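Agrin (PDB 1PZ7) is a basal lamina protein whose laminin G domain binds calcium, and whose activity is probably tuned by alternative splicing and by that calcium. Local coordinates at residues N50-I56 against T112-R118; L100-I106 against V127-I133. One frame throughout, in Å; residues are numbered along the deposited sequence.

Interaction 1: residues N50-I56 against T112-R118; sequences NHFELSI and THIKAYR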
loop_
_atom_site.group_PDB
_atom_site.type_symbol
_atom_site.label_atom_id
_atom_site.label_comp_id
_atom_site.label_asym_id
_atom_site.label_seq_id
_atom_site.Cartn_x
_atom_site.Cartn_y
_atom_site.Cartn_z
ATOM N N ASN A 50 -11.098 -0.567 -3.131
ATOM C CA ASN A 50 -10.030 -0.530 -2.138
ATOM C C ASN A 50 -9.912 0.901 -1.676
ATOM O O ASN A 50 -10.015 1.820 -2.487
ATOM C CB ASN A 50 -8.680 -0.938 -2.723
ATOM C CG ASN A 50 -8.611 -2.396 -3.105
ATOM O OD1 ASN A 50 -8.383 -3.270 -2.263
ATOM N ND2 ASN A 50 -8.781 -2.670 -4.382
ATOM N N HIS A 51 -9.688 1.100 -0.385
ATOM C CA HIS A 51 -9.488 2.436 0.150
ATOM C C HIS A 51 -8.322 2.388 1.122
ATOM O O HIS A 51 -8.301 1.561 2.031
ATOM C CB HIS A 51 -10.747 2.951 0.846
ATOM C CG HIS A 51 -11.826 3.381 -0.098
ATOM N ND1 HIS A 51 -12.610 2.483 -0.791
ATOM C CD2 HIS A 51 -12.255 4.613 -0.461
ATOM C CE1 HIS A 51 -13.475 3.143 -1.540
ATOM N NE2 HIS A 51 -13.282 4.438 -1.358
ATOM N N PHE A 52 -7.349 3.267 0.904
ATOM C CA PHE A 52 -6.175 3.362 1.758
ATOM C C PHE A 52 -5.943 4.801 2.177
ATOM O O PHE A 52 -6.039 5.718 1.364
ATOM C CB PHE A 52 -4.922 2.898 1.009
ATOM C CG PHE A 52 -5.019 1.513 0.452
ATOM C CD1 PHE A 52 -4.970 0.412 1.288
ATOM C CD2 PHE A 52 -5.138 1.310 -0.910
ATOM C CE1 PHE A 52 -5.056 -0.868 0.779
ATOM C CE2 PHE A 52 -5.215 0.033 -1.424
ATOM C CZ PHE A 52 -5.175 -1.054 -0.577
ATOM N N GLU A 53 -5.625 4.989 3.448
ATOM C CA GLU A 53 -5.244 6.286 3.971
ATOM C C GLU A 53 -4.122 6.020 4.939
ATOM O O GLU A 53 -4.155 5.030 5.671
ATOM C CB GLU A 53 -6.389 6.956 4.710
ATOM C CG GLU A 53 -7.412 7.635 3.829
ATOM C CD GLU A 53 -8.211 8.675 4.592
ATOM O OE1 GLU A 53 -7.612 9.652 5.100
ATOM O OE2 GLU A 53 -9.439 8.506 4.700
ATOM N N LEU A 54 -3.122 6.889 4.941
ATOM C CA LEU A 54 -2.008 6.737 5.863
ATOM C C LEU A 54 -1.159 7.986 5.846
ATOM O O LEU A 54 -1.301 8.830 4.971
ATOM C CB LEU A 54 -1.147 5.519 5.497
ATOM C CG LEU A 54 -0.353 5.554 4.185
ATOM C CD1 LEU A 54 0.783 4.535 4.206
ATOM C CD2 LEU A 54 -1.247 5.316 2.982
ATOM N N SER A 55 -0.288 8.108 6.835
ATOM C CA SER A 55 0.666 9.194 6.853
ATOM C C SER A 55 2.042 8.571 6.920
ATOM O O SER A 55 2.241 7.584 7.626
ATOM C CB SER A 55 0.423 10.120 8.036
ATOM O OG SER A 55 -0.667 10.983 7.749
ATOM N N ILE A 56 2.982 9.121 6.160
ATOM C CA ILE A 56 4.336 8.601 6.159
ATOM C C ILE A 56 5.330 9.733 6.281
ATOM O O ILE A 56 5.019 10.890 5.998
ATOM C CB ILE A 56 4.636 7.744 4.897
ATOM C CG1 ILE A 56 4.719 8.607 3.637
ATOM C CG2 ILE A 56 3.605 6.630 4.747
ATOM C CD1 ILE A 56 5.255 7.842 2.436
ATOM N N THR A 112 3.450 13.254 5.848
ATOM C CA THR A 112 2.665 13.549 4.664
ATOM C C THR A 112 1.517 12.565 4.547
ATOM O O THR A 112 1.717 11.348 4.652
ATOM C CB THR A 112 3.554 13.443 3.420
ATOM O OG1 THR A 112 4.696 14.301 3.563
ATOM C CG2 THR A 112 2.837 13.969 2.184
ATOM N N HIS A 113 0.322 13.092 4.308
ATOM C CA HIS A 113 -0.871 12.273 4.194
ATOM C C HIS A 113 -1.024 11.720 2.783
ATOM O O HIS A 113 -0.712 12.396 1.806
ATOM C CB HIS A 113 -2.100 13.105 4.563
ATOM C CG HIS A 113 -3.343 12.298 4.767
ATOM N ND1 HIS A 113 -3.487 11.397 5.800
ATOM C CD2 HIS A 113 -4.506 12.262 4.074
ATOM C CE1 HIS A 113 -4.682 10.838 5.734
ATOM N NE2 HIS A 113 -5.324 11.349 4.699
ATOM N N ILE A 114 -1.500 10.481 2.697
ATOM C CA ILE A 114 -1.768 9.823 1.426
ATOM C C ILE A 114 -3.182 9.266 1.469
ATOM O O ILE A 114 -3.551 8.588 2.419
ATOM C CB ILE A 114 -0.780 8.663 1.172
ATOM C CG1 ILE A 114 0.661 9.174 1.124
ATOM C CG2 ILE A 114 -1.137 7.937 -0.123
ATOM C CD1 ILE A 114 1.691 8.080 1.127
ATOM N N LYS A 115 -3.968 9.564 0.444
ATOM C CA LYS A 115 -5.303 9.004 0.299
ATOM C C LYS A 115 -5.374 8.362 -1.079
ATOM O O LYS A 115 -5.208 9.029 -2.103
ATOM C CB LYS A 115 -6.373 10.079 0.446
ATOM C CG LYS A 115 -7.770 9.577 0.144
ATOM C CD LYS A 115 -8.812 10.652 0.332
ATOM C CE LYS A 115 -9.098 10.900 1.794
ATOM N NZ LYS A 115 -10.207 11.870 1.954
ATOM N N ALA A 116 -5.600 7.059 -1.111
ATOM C CA ALA A 116 -5.630 6.336 -2.367
ATOM C C ALA A 116 -6.805 5.379 -2.380
ATOM O O ALA A 116 -6.987 4.602 -1.442
ATOM C CB ALA A 116 -4.347 5.587 -2.545
ATOM N N TYR A 117 -7.601 5.428 -3.440
ATOM C CA TYR A 117 -8.726 4.517 -3.544
ATOM C C TYR A 117 -9.007 4.088 -4.970
ATOM O O TYR A 117 -8.553 4.703 -5.942
ATOM C CB TYR A 117 -9.983 5.087 -2.877
ATOM C CG TYR A 117 -10.580 6.321 -3.512
ATOM C CD1 TYR A 117 -10.278 7.587 -3.028
ATOM C CD2 TYR A 117 -11.485 6.222 -4.563
ATOM C CE1 TYR A 117 -10.838 8.719 -3.587
ATOM C CE2 TYR A 117 -12.052 7.353 -5.130
ATOM C CZ TYR A 117 -11.724 8.593 -4.635
ATOM O OH TYR A 117 -12.286 9.716 -5.201
ATOM N N ARG A 118 -9.744 2.992 -5.071
ATOM C CA ARG A 118 -10.132 2.414 -6.336
ATOM C C ARG A 118 -11.574 1.955 -6.211
ATOM O O ARG A 118 -11.941 1.340 -5.215
ATOM C CB ARG A 118 -9.245 1.217 -6.679
ATOM C CG ARG A 118 -9.669 0.476 -7.946
ATOM C CD ARG A 118 -9.038 -0.894 -8.117
ATOM N NE ARG A 118 -9.505 -1.814 -7.083
ATOM C CZ ARG A 118 -10.579 -2.595 -7.172
ATOM N NH1 ARG A 118 -11.346 -2.595 -8.255
ATOM N NH2 ARG A 118 -10.890 -3.386 -6.156
#
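Two neighbouring antiparallel strands of the laminin G beta-sandwich meet here, their axes 4.7 Å apart and their N-to-C directions at 177°. Hydrogen-bonded pairs alternate with non-hydrogen-bonded pairs from N50–R118 to I56–T112, with no bulge. The two faces of the pair differ in texture. Toward the sandwich interior stand F52, L54, I56, I114 and A116. The small A116 leaves a hollow beside F52 (A116 CB to F52 CB 4.5 Å), and L80 of strand 77-83 in the facing sheet packs there on A116. I114 is a bump that fits between L54 and I56: its CB lies 3.8 Å from L54 CD2, and its CD1 lies 3.8 Å from I56 CD1. F52 reaches L66 and I78 of the facing sheet, while L54 and I56 pack on I65. The outer face carries polar residues. There the H51 ring lies over Y117 CB, a CH-pi contact of 3.7 Å from CB to the ring centroid. The two rings are nearly parallel but slid apart, so they barely overlap. H113 bridges to the first strand: its NE2 donates to E53 OE1 at 2.9 Å, and its ND1 makes a weak hydrogen bond of 3.5 Å to S55 OG.

Interaction 2: residues L100-I106 against V127-I133; sequences LRSTVPI and VGNEAPI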
loop_
_atom_site.group_PDB
_atom_site.type_symbol
_atom_site.label_atom_id
_atom_site.label_comp_id
_atom_site.label_asym_id
_atom_site.label_seq_id
_atom_site.Cartn_x
_atom_site.Cartn_y
_atom_site.Cartn_z
ATOM N N LEU A 100 -1.065 5.554 -11.375
ATOM C CA LEU A 100 -1.492 6.906 -11.033
ATOM C C LEU A 100 -0.340 7.504 -10.254
ATOM O O LEU A 100 0.013 6.994 -9.196
ATOM C CB LEU A 100 -2.758 6.885 -10.184
ATOM C CG LEU A 100 -4.058 6.590 -10.934
ATOM C CD1 LEU A 100 -4.130 5.167 -11.415
ATOM C CD2 LEU A 100 -5.248 6.880 -10.049
ATOM N N ARG A 101 0.234 8.585 -10.769
ATOM C CA ARG A 101 1.430 9.174 -10.185
ATOM C C ARG A 101 1.199 10.557 -9.595
ATOM O O ARG A 101 0.707 11.466 -10.268
ATOM C CB ARG A 101 2.498 9.241 -11.267
ATOM C CG ARG A 101 3.884 9.506 -10.784
ATOM C CD ARG A 101 4.916 9.165 -11.841
ATOM N NE ARG A 101 6.230 9.683 -11.506
ATOM C CZ ARG A 101 7.050 9.129 -10.629
ATOM N NH1 ARG A 101 8.223 9.688 -10.393
ATOM N NH2 ARG A 101 6.704 8.024 -9.985
ATOM N N SER A 102 1.559 10.692 -8.324
ATOM C CA SER A 102 1.424 11.935 -7.581
ATOM C C SER A 102 2.420 12.982 -8.064
ATOM O O SER A 102 3.451 12.652 -8.653
ATOM C CB SER A 102 1.664 11.657 -6.093
ATOM O OG SER A 102 1.743 12.850 -5.333
ATOM N N THR A 103 2.099 14.245 -7.796
ATOM C CA THR A 103 2.969 15.369 -8.133
ATOM C C THR A 103 3.682 15.943 -6.912
ATOM O O THR A 103 4.381 16.948 -7.019
ATOM C CB THR A 103 2.154 16.521 -8.770
ATOM O OG1 THR A 103 1.292 17.114 -7.786
ATOM C CG2 THR A 103 1.213 16.015 -9.853
ATOM N N VAL A 104 3.509 15.321 -5.752
ATOM C CA VAL A 104 4.072 15.845 -4.512
ATOM C C VAL A 104 5.363 15.145 -4.108
ATOM O O VAL A 104 5.358 13.956 -3.834
ATOM C CB VAL A 104 3.067 15.679 -3.361
ATOM C CG1 VAL A 104 3.665 16.147 -2.042
ATOM C CG2 VAL A 104 1.782 16.427 -3.671
ATOM N N PRO A 105 6.482 15.857 -4.067
ATOM C CA PRO A 105 7.711 15.221 -3.596
ATOM C C PRO A 105 7.482 14.656 -2.202
ATOM O O PRO A 105 7.078 15.382 -1.296
ATOM C CB PRO A 105 8.711 16.374 -3.581
ATOM C CG PRO A 105 8.202 17.298 -4.628
ATOM C CD PRO A 105 6.707 17.259 -4.459
ATOM N N ILE A 106 7.725 13.362 -2.034
ATOM C CA ILE A 106 7.425 12.694 -0.772
ATOM C C ILE A 106 8.591 12.644 0.210
ATOM O O ILE A 106 8.388 12.514 1.417
ATOM C CB ILE A 106 6.936 11.248 -1.058
ATOM C CG1 ILE A 106 6.290 10.629 0.187
ATOM C CG2 ILE A 106 8.081 10.367 -1.520
ATOM C CD1 ILE A 106 5.020 11.321 0.642
ATOM N N VAL A 127 -1.812 12.939 -2.529
ATOM C CA VAL A 127 -0.792 13.095 -1.511
ATOM C C VAL A 127 -0.861 14.550 -1.058
ATOM O O VAL A 127 -0.966 15.459 -1.884
ATOM C CB VAL A 127 0.600 12.757 -2.065
ATOM C CG1 VAL A 127 1.661 12.900 -0.988
ATOM C CG2 VAL A 127 0.607 11.348 -2.633
ATOM N N GLY A 128 -0.839 14.784 0.248
ATOM C CA GLY A 128 -0.941 16.142 0.748
ATOM C C GLY A 128 -2.237 16.774 0.281
ATOM O O GLY A 128 -3.293 16.143 0.330
ATOM N N ASN A 129 -2.163 18.018 -0.185
ATOM C CA ASN A 129 -3.352 18.727 -0.648
ATOM C C ASN A 129 -3.405 18.897 -2.168
ATOM O O ASN A 129 -4.117 19.763 -2.674
ATOM C CB ASN A 129 -3.453 20.095 0.038
ATOM C CG ASN A 129 -3.466 19.986 1.550
ATOM O OD1 ASN A 129 -4.370 19.382 2.133
ATOM N ND2 ASN A 129 -2.456 20.563 2.196
ATOM N N GLU A 130 -2.671 18.065 -2.902
ATOM C CA GLU A 130 -2.670 18.166 -4.357
ATOM C C GLU A 130 -4.045 17.812 -4.910
ATOM O O GLU A 130 -4.837 17.157 -4.238
ATOM C CB GLU A 130 -1.621 17.226 -4.962
ATOM C CG GLU A 130 -2.033 15.760 -4.984
ATOM C CD GLU A 130 -0.973 14.855 -5.575
ATOM O OE1 GLU A 130 -0.360 15.216 -6.609
ATOM O OE2 GLU A 130 -0.756 13.766 -5.003
ATOM N N ALA A 131 -4.334 18.269 -6.125
ATOM C CA ALA A 131 -5.553 17.868 -6.805
ATOM C C ALA A 131 -5.419 16.362 -7.024
ATOM O O ALA A 131 -4.376 15.894 -7.460
ATOM C CB ALA A 131 -5.688 18.590 -8.131
ATOM N N PRO A 132 -6.430 15.581 -6.677
ATOM C CA PRO A 132 -6.332 14.134 -6.864
ATOM C C PRO A 132 -5.973 13.728 -8.282
ATOM O O PRO A 132 -6.437 14.326 -9.249
ATOM C CB PRO A 132 -7.725 13.639 -6.493
ATOM C CG PRO A 132 -8.209 14.646 -5.524
ATOM C CD PRO A 132 -7.702 15.961 -6.038
ATOM N N ILE A 133 -5.113 12.725 -8.379
ATOM C CA ILE A 133 -4.728 12.139 -9.651
ATOM C C ILE A 133 -5.719 11.026 -9.913
ATOM O O ILE A 133 -5.911 10.166 -9.051
ATOM C CB ILE A 133 -3.316 11.531 -9.563
ATOM C CG1 ILE A 133 -2.305 12.587 -9.112
ATOM C CG2 ILE A 133 -2.919 10.896 -10.895
ATOM C CD1 ILE A 133 -2.081 13.686 -10.092
#
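E130 lays its carboxylate against S102, T103 and V104. Its OE2 accepts from S102 OG at 2.7 Å. Its OE1 takes two bonds from T103, one from N at 2.9 Å and one from OG1 at 2.8 Å. E130 OE2 also accepts from V127 N at 2.8 Å, within its own segment. One side chain therefore closes its own turn and fastens it to the corner of the other segment. That turn is a type II' beta turn from V127 to E130, with E130 N bonded to V127 O at 3.3 Å. G128 has a positive phi, which glycine takes easily. On the facing side S102 makes an ST turn: its OG accepts from V104 N at 3.1 Å. The chain turns a corner at V104.

Apolar side chains flank the carboxylate. V104 sets its CB 3.9 Å from V127 CG1, and its CG2 lies 3.7 Å from E130 CD. I106 adds CD1 at 4.1 Å from V127 CG1. I133 lies along the strand: its CG2 is 4.1 Å from L100 CB, its CG1 is 3.4 Å from R101 O, and its CD1 is 4.0 Å from T103 CG2.

The contact joins the two sheets of the laminin G sandwich at their margins. Strand 98-103 is the outermost strand of the six-stranded sheet and pairs with strand 86-92. The loop holding the turn joins strands 122-127 and 133-136 of the other sheet. V127 packs on V87 of strand 86-92 and on T112 of strand 112-119, so it touches both sheets.

From the N terminus, residues 50-56 come first. The chain then runs through strands 63-68, 77-83 and 86-92 to residues 100-106, the first half of interaction 2. Residues 112-118 follow and close the long loop of interaction 1. Residues 127-133 come last and close the shorter loop of interaction 2. The segments alternate, so the two closures cross. Interaction 1 joins strands within one sheet; interaction 2 ties the margin of that sheet to the edge of the other. Their centres are about 11 Å apart and they touch directly. H113 O and G128 N, 2.9 Å apart, probably form a hydrogen bond, while I56 packs on I106.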